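Local coordinates for protein deoxyribodipyrimidine photo-lyase (Oryza sativa Japonica Group, PDB 3UMV) that uses light to split cyclobutane pyrimidine dimers in ultraviolet-damaged DNA, with FAD as its cofactor, and so supports plant survival under UV-B, at residues S184-R189 / V322-L326; V172-T176 / C331-P335. One frame throughout, in Å; residues are numbered along the deposited sequence.

Contact 1: residues S184-R189 / V322-L326. With FAD (flavin-adenine dinucleotide), chain I.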
# COMPACT_ATOMS: atom_id res chain seq x y z
N SER A 184 -18.93 0.59 5.54
CA SER A 184 -18.18 -0.51 6.15
C SER A 184 -17.85 -1.65 5.19
O SER A 184 -18.26 -1.65 4.02
CB SER A 184 -18.98 -1.08 7.31
OG SER A 184 -20.16 -1.72 6.81
N ALA A 185 -17.14 -2.64 5.72
CA ALA A 185 -16.81 -3.83 4.95
C ALA A 185 -18.08 -4.53 4.51
O ALA A 185 -18.17 -5.01 3.39
CB ALA A 185 -15.94 -4.77 5.75
N LYS A 186 -19.07 -4.59 5.39
CA LYS A 186 -20.32 -5.25 5.03
C LYS A 186 -20.96 -4.64 3.78
O LYS A 186 -21.30 -5.36 2.82
CB LYS A 186 -21.31 -5.23 6.19
CG LYS A 186 -22.54 -6.10 5.95
CD LYS A 186 -23.63 -5.37 5.20
CE LYS A 186 -24.78 -6.32 4.88
NZ LYS A 186 -26.05 -5.59 4.62
N THR A 187 -21.12 -3.32 3.78
CA THR A 187 -21.79 -2.67 2.66
C THR A 187 -20.93 -2.69 1.41
O THR A 187 -21.43 -2.80 0.30
CB THR A 187 -22.23 -1.22 3.02
OG1 THR A 187 -21.09 -0.38 3.18
CG2 THR A 187 -23.05 -1.22 4.31
N PHE A 188 -19.62 -2.61 1.59
CA PHE A 188 -18.69 -2.70 0.48
C PHE A 188 -18.70 -4.12 -0.11
O PHE A 188 -18.76 -4.30 -1.33
CB PHE A 188 -17.29 -2.31 0.93
CG PHE A 188 -16.31 -2.25 -0.20
CD1 PHE A 188 -16.36 -1.21 -1.11
CD2 PHE A 188 -15.33 -3.22 -0.35
CE1 PHE A 188 -15.46 -1.13 -2.16
CE2 PHE A 188 -14.43 -3.15 -1.40
CZ PHE A 188 -14.50 -2.10 -2.30
N ARG A 189 -18.69 -5.14 0.75
CA ARG A 189 -18.74 -6.53 0.29
C ARG A 189 -20.01 -6.81 -0.52
O ARG A 189 -19.98 -7.56 -1.50
CB ARG A 189 -18.68 -7.48 1.49
CG ARG A 189 -18.58 -8.96 1.15
CD ARG A 189 -18.72 -9.79 2.43
NE ARG A 189 -17.85 -9.30 3.50
CZ ARG A 189 -18.27 -8.82 4.67
NH1 ARG A 189 -17.40 -8.40 5.57
NH2 ARG A 189 -19.57 -8.77 4.94
N VAL A 322 -11.68 -7.49 0.30
CA VAL A 322 -12.68 -6.57 0.81
C VAL A 322 -12.11 -5.43 1.66
O VAL A 322 -12.37 -4.26 1.40
CB VAL A 322 -13.81 -7.30 1.55
CG1 VAL A 322 -14.63 -6.31 2.33
CG2 VAL A 322 -14.69 -8.02 0.53
N ARG A 323 -11.34 -5.77 2.69
CA ARG A 323 -10.82 -4.73 3.58
C ARG A 323 -9.84 -3.82 2.85
O ARG A 323 -9.97 -2.59 2.90
CB ARG A 323 -10.21 -5.35 4.83
CG ARG A 323 -11.20 -6.11 5.69
CD ARG A 323 -11.04 -5.74 7.16
NE ARG A 323 -11.42 -4.35 7.40
CZ ARG A 323 -12.59 -3.98 7.90
NH1 ARG A 323 -12.87 -2.69 8.09
NH2 ARG A 323 -13.49 -4.90 8.22
N ARG A 324 -8.86 -4.41 2.17
CA ARG A 324 -7.82 -3.61 1.52
C ARG A 324 -8.48 -2.69 0.50
O ARG A 324 -8.18 -1.49 0.46
CB ARG A 324 -6.78 -4.49 0.84
CG ARG A 324 -5.72 -3.68 0.08
CD ARG A 324 -4.74 -4.59 -0.63
NE ARG A 324 -5.50 -5.56 -1.41
CZ ARG A 324 -6.03 -5.35 -2.61
NH1 ARG A 324 -5.85 -4.18 -3.24
NH2 ARG A 324 -6.72 -6.32 -3.19
N GLU A 325 -9.37 -3.24 -0.31
CA GLU A 325 -10.01 -2.42 -1.34
C GLU A 325 -10.99 -1.39 -0.77
O GLU A 325 -11.21 -0.34 -1.39
CB GLU A 325 -10.59 -3.31 -2.46
CG GLU A 325 -9.45 -3.98 -3.21
CD GLU A 325 -9.84 -4.85 -4.40
OE1 GLU A 325 -10.92 -4.67 -4.99
OE2 GLU A 325 -9.00 -5.71 -4.74
N LEU A 326 -11.54 -1.68 0.40
CA LEU A 326 -12.36 -0.71 1.12
C LEU A 326 -11.53 0.51 1.51
O LEU A 326 -12.04 1.63 1.51
CB LEU A 326 -13.00 -1.35 2.36
CG LEU A 326 -13.73 -0.36 3.29
CD1 LEU A 326 -14.94 0.29 2.63
CD2 LEU A 326 -14.12 -1.08 4.55
PA FAD I . -2.56 -10.54 6.73
O1A FAD I . -3.42 -10.81 7.93
O2A FAD I . -1.85 -11.75 6.19
O5B FAD I . -3.47 -9.86 5.61
C5B FAD I . -3.24 -10.06 4.23
C4B FAD I . -3.52 -8.77 3.46
O4B FAD I . -4.85 -8.31 3.66
C3B FAD I . -2.64 -7.63 3.94
O3B FAD I . -1.37 -7.66 3.34
C2B FAD I . -3.44 -6.44 3.49
O2B FAD I . -3.28 -6.27 2.09
C1B FAD I . -4.85 -6.90 3.73
N9A FAD I . -5.33 -6.45 5.05
C8A FAD I . -5.30 -7.14 6.23
N7A FAD I . -5.86 -6.35 7.18
C5A FAD I . -6.23 -5.17 6.61
C6A FAD I . -6.85 -4.00 7.09
N6A FAD I . -7.30 -3.90 8.34
N1A FAD I . -7.10 -2.96 6.23
C2A FAD I . -6.76 -3.07 4.90
N3A FAD I . -6.15 -4.21 4.43
C4A FAD I . -5.91 -5.24 5.27
N1 FAD I . -1.94 -1.96 6.38
C2 FAD I . -1.03 -1.60 5.44
O2 FAD I . -0.97 -2.28 4.41
N3 FAD I . -0.21 -0.50 5.63
C4 FAD I . -0.30 0.25 6.79
O4 FAD I . 0.43 1.23 6.96
C4X FAD I . -1.25 -0.12 7.74
N5 FAD I . -1.38 0.57 8.92
C5X FAD I . -2.34 0.21 9.84
C6 FAD I . -2.49 0.94 11.03
C7 FAD I . -3.46 0.57 11.97
C7M FAD I . -3.61 1.38 13.23
C8 FAD I . -4.27 -0.55 11.71
C8M FAD I . -5.32 -1.00 12.68
C9 FAD I . -4.10 -1.27 10.54
C9A FAD I . -3.15 -0.90 9.61
N10 FAD I . -2.99 -1.62 8.45
C10 FAD I . -2.05 -1.22 7.53
C1' FAD I . -3.84 -2.85 8.15
C2' FAD I . -3.23 -4.19 8.65
O2' FAD I . -2.78 -4.17 10.01
C3' FAD I . -2.07 -4.72 7.79
O3' FAD I . -2.46 -4.72 6.44
C4' FAD I . -1.63 -6.14 8.16
O4' FAD I . -1.23 -6.17 9.51
C5' FAD I . -0.50 -6.54 7.22
O5' FAD I . 0.19 -7.71 7.59
P FAD I . 0.01 -9.04 6.71
O1P FAD I . 0.24 -8.75 5.24
O2P FAD I . 0.92 -10.12 7.25
O3P FAD I . -1.53 -9.34 7.10
O HOH W 1 -15.63 -2.67 8.24
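Val322 meets the helix of 184-189 with both of its methyls: CG1 lies 4.0 Å from Ala185 CB and close to the Phe188 ring, while CG2 rests across the aliphatic part of Arg189, whose charge is paired outside the contact with Glu318. The short helical segments cross at 95°, with their axes 9.7 Å apart. Arg323 starts out away from this neighbour; in one of its two modelled conformers the bent chain returns the guanidinium to Ala185 CB, a placement the second conformer leaves open. A water accepts from Ala185 N (2.9 Å), just after the N-cap Ser184, and its link onward to Arg323 NH1 is equally doubtful. Arg324 belongs to the other side of its helix, where its CA approaches FAD N3A at 3.4 Å. Its NH2 forms a bent salt bridge with Glu325 OE2 (2.8 Å), met on the anti lone pair and tilted from the guanidinium plane; OE2 also accepts from Val171 N. The CB of Glu325 borders the Phe188 ring. Leu326 completes the interface: its CA stands 4.1 Å from the Phe188 ring centroid, only 12° off the normal, a CH-pi contact over the face. With chi1 at -174°, CG anti to the backbone N, Phe188 reaches across to this backbone, and its CB meets Leu326 CD1. Cutting Phe188 back to an alanine is likely to leave a gap beside Val322 and Leu326, with Leu326 CA no longer facing a ring. The helices thus meet by van der Waals contacts of side chains and backbone, any polar link passing through water, while Arg323 C and Arg324 CA pack against the adenine on the side turned from Phe188.

Contact 2: residues V172-T176 / C331-P335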
# COMPACT_ATOMS: atom_id res chain seq x y z
N VAL A 172 -11.34 -5.32 -8.17
CA VAL A 172 -12.45 -4.62 -8.78
C VAL A 172 -12.03 -3.15 -8.88
O VAL A 172 -11.65 -2.54 -7.88
CB VAL A 172 -13.74 -4.74 -7.92
CG1 VAL A 172 -14.91 -4.04 -8.61
CG2 VAL A 172 -14.09 -6.22 -7.67
N PRO A 173 -12.08 -2.58 -10.09
CA PRO A 173 -11.65 -1.18 -10.26
C PRO A 173 -12.31 -0.26 -9.25
O PRO A 173 -13.51 -0.38 -9.00
CB PRO A 173 -12.11 -0.86 -11.68
CG PRO A 173 -12.09 -2.18 -12.38
CD PRO A 173 -12.46 -3.21 -11.36
N VAL A 174 -11.52 0.65 -8.67
CA VAL A 174 -12.01 1.52 -7.60
C VAL A 174 -13.26 2.33 -7.98
O VAL A 174 -14.17 2.50 -7.16
CB VAL A 174 -10.90 2.46 -7.09
CG1 VAL A 174 -10.45 3.42 -8.22
CG2 VAL A 174 -11.39 3.24 -5.88
N TRP A 175 -13.32 2.82 -9.22
CA TRP A 175 -14.46 3.65 -9.64
C TRP A 175 -15.68 2.81 -10.01
O TRP A 175 -16.79 3.32 -10.15
CB TRP A 175 -14.05 4.58 -10.81
CG TRP A 175 -13.09 3.92 -11.73
CD1 TRP A 175 -13.36 2.89 -12.59
CD2 TRP A 175 -11.70 4.20 -11.86
NE1 TRP A 175 -12.22 2.53 -13.27
CE2 TRP A 175 -11.18 3.31 -12.84
CE3 TRP A 175 -10.83 5.12 -11.27
CZ2 TRP A 175 -9.85 3.31 -13.21
CZ3 TRP A 175 -9.51 5.13 -11.66
CH2 TRP A 175 -9.03 4.24 -12.62
N THR A 176 -15.47 1.50 -10.14
CA THR A 176 -16.53 0.57 -10.48
C THR A 176 -17.09 -0.13 -9.24
O THR A 176 -18.28 -0.41 -9.15
CB THR A 176 -16.02 -0.48 -11.46
OG1 THR A 176 -15.60 0.16 -12.66
CG2 THR A 176 -17.11 -1.49 -11.79
N CYS A 331 -10.19 6.36 0.65
CA CYS A 331 -9.28 7.44 0.30
C CYS A 331 -9.63 8.09 -1.06
O CYS A 331 -9.45 9.28 -1.24
CB CYS A 331 -7.82 6.97 0.33
SG CYS A 331 -7.26 6.42 1.95
N TYR A 332 -10.15 7.29 -1.99
CA TYR A 332 -10.51 7.82 -3.31
C TYR A 332 -11.68 8.81 -3.23
O TYR A 332 -11.66 9.83 -3.91
CB TYR A 332 -10.83 6.65 -4.26
CG TYR A 332 -11.24 7.10 -5.64
CD1 TYR A 332 -10.29 7.58 -6.55
CD2 TYR A 332 -12.57 7.04 -6.05
CE1 TYR A 332 -10.66 7.98 -7.81
CE2 TYR A 332 -12.93 7.44 -7.33
CZ TYR A 332 -11.97 7.91 -8.20
OH TYR A 332 -12.31 8.32 -9.47
N TYR A 333 -12.67 8.52 -2.38
CA TYR A 333 -13.89 9.33 -2.33
C TYR A 333 -13.90 10.36 -1.21
O TYR A 333 -14.70 11.30 -1.25
CB TYR A 333 -15.16 8.46 -2.23
CG TYR A 333 -15.52 7.75 -3.51
CD1 TYR A 333 -15.89 8.46 -4.64
CD2 TYR A 333 -15.50 6.36 -3.58
CE1 TYR A 333 -16.22 7.81 -5.82
CE2 TYR A 333 -15.84 5.70 -4.76
CZ TYR A 333 -16.20 6.44 -5.87
OH TYR A 333 -16.53 5.80 -7.04
N GLN A 334 -13.05 10.17 -0.20
CA GLN A 334 -12.96 11.09 0.94
C GLN A 334 -11.61 11.82 0.89
O GLN A 334 -10.58 11.28 1.33
CB GLN A 334 -13.14 10.32 2.25
CG GLN A 334 -12.99 11.17 3.55
CD GLN A 334 -13.78 12.48 3.51
OE1 GLN A 334 -13.26 13.52 3.09
NE2 GLN A 334 -15.03 12.44 3.97
N PRO A 335 -11.60 13.05 0.35
CA PRO A 335 -10.36 13.83 0.21
C PRO A 335 -9.65 14.06 1.54
O PRO A 335 -8.43 14.20 1.54
CB PRO A 335 -10.84 15.17 -0.36
CG PRO A 335 -12.08 14.85 -1.07
CD PRO A 335 -12.74 13.77 -0.24
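Thr176 N binds Pro173 O at 2.9 Å, closing the turn whose Val174 and Trp175 pack on Tyr332 and Tyr333. Tyr333 OH is hydrogen-bonded to the backbone O of Ser178, and this hydroxyl lies alongside the backbone of the weakly bonded turn of 174-176, with Tyr333 OH 4.0 Å from Trp175 CA. Tyr332, one residue earlier, supplies the apolar half of the contact. Its CB lies 3.8 Å from Val174 CG2, and Val174 CG1 is placed over one face of its ring. The architecture is that of a photolyase: the turn follows the strand 162-166 of the alpha/beta part, whose sheet is mostly parallel, and the tyrosines close the long helix 310-333 of the helical, FAD-binding part. Across this junction the backbone O of Tyr332 also accepts from Arg144, on a helix of the alpha/beta part. Trp175 has a chi1 of 36°, which puts CG between its backbone N and carbonyl carbon and folds the indole back beside Val174, whose CG1 sits 3.4 Å above the ring plane, near the rim. Val174 thus wedges between two aromatic groups. The indole presents its edge to the phenol of Tyr332, with Trp175 CE3 4.0 Å from Tyr332 OH, and its NE1 is bonded to Ser24 O. Tyr332 and Tyr333 brace each other as well, CD2 of Tyr332 standing 3.5 Å above the centre of the Tyr333 ring.

How the contacts relate
Both contacts draw on helix 310-333, contact 1 on its middle and contact 2 on its C-terminal end, and their centres lie 12 Å apart. Contact 1 is buried, next to the cofactor and mixed in character: aliphatic groups and one phenylalanine on the packed side, charged side chains at its margins. Contact 2 is only partly buried and aromatic, with one tyrosine hydroxyl and the indole N-H bonded to backbone oxygens, and it lies farther from FAD. Their other partners, helices 174-177 and 185-193, are consecutive in the chain, and contact 1 is nested within the loop that contact 2 closes. A probable hydrogen bond from Val172 N to Glu325 OE1 joins the two directly.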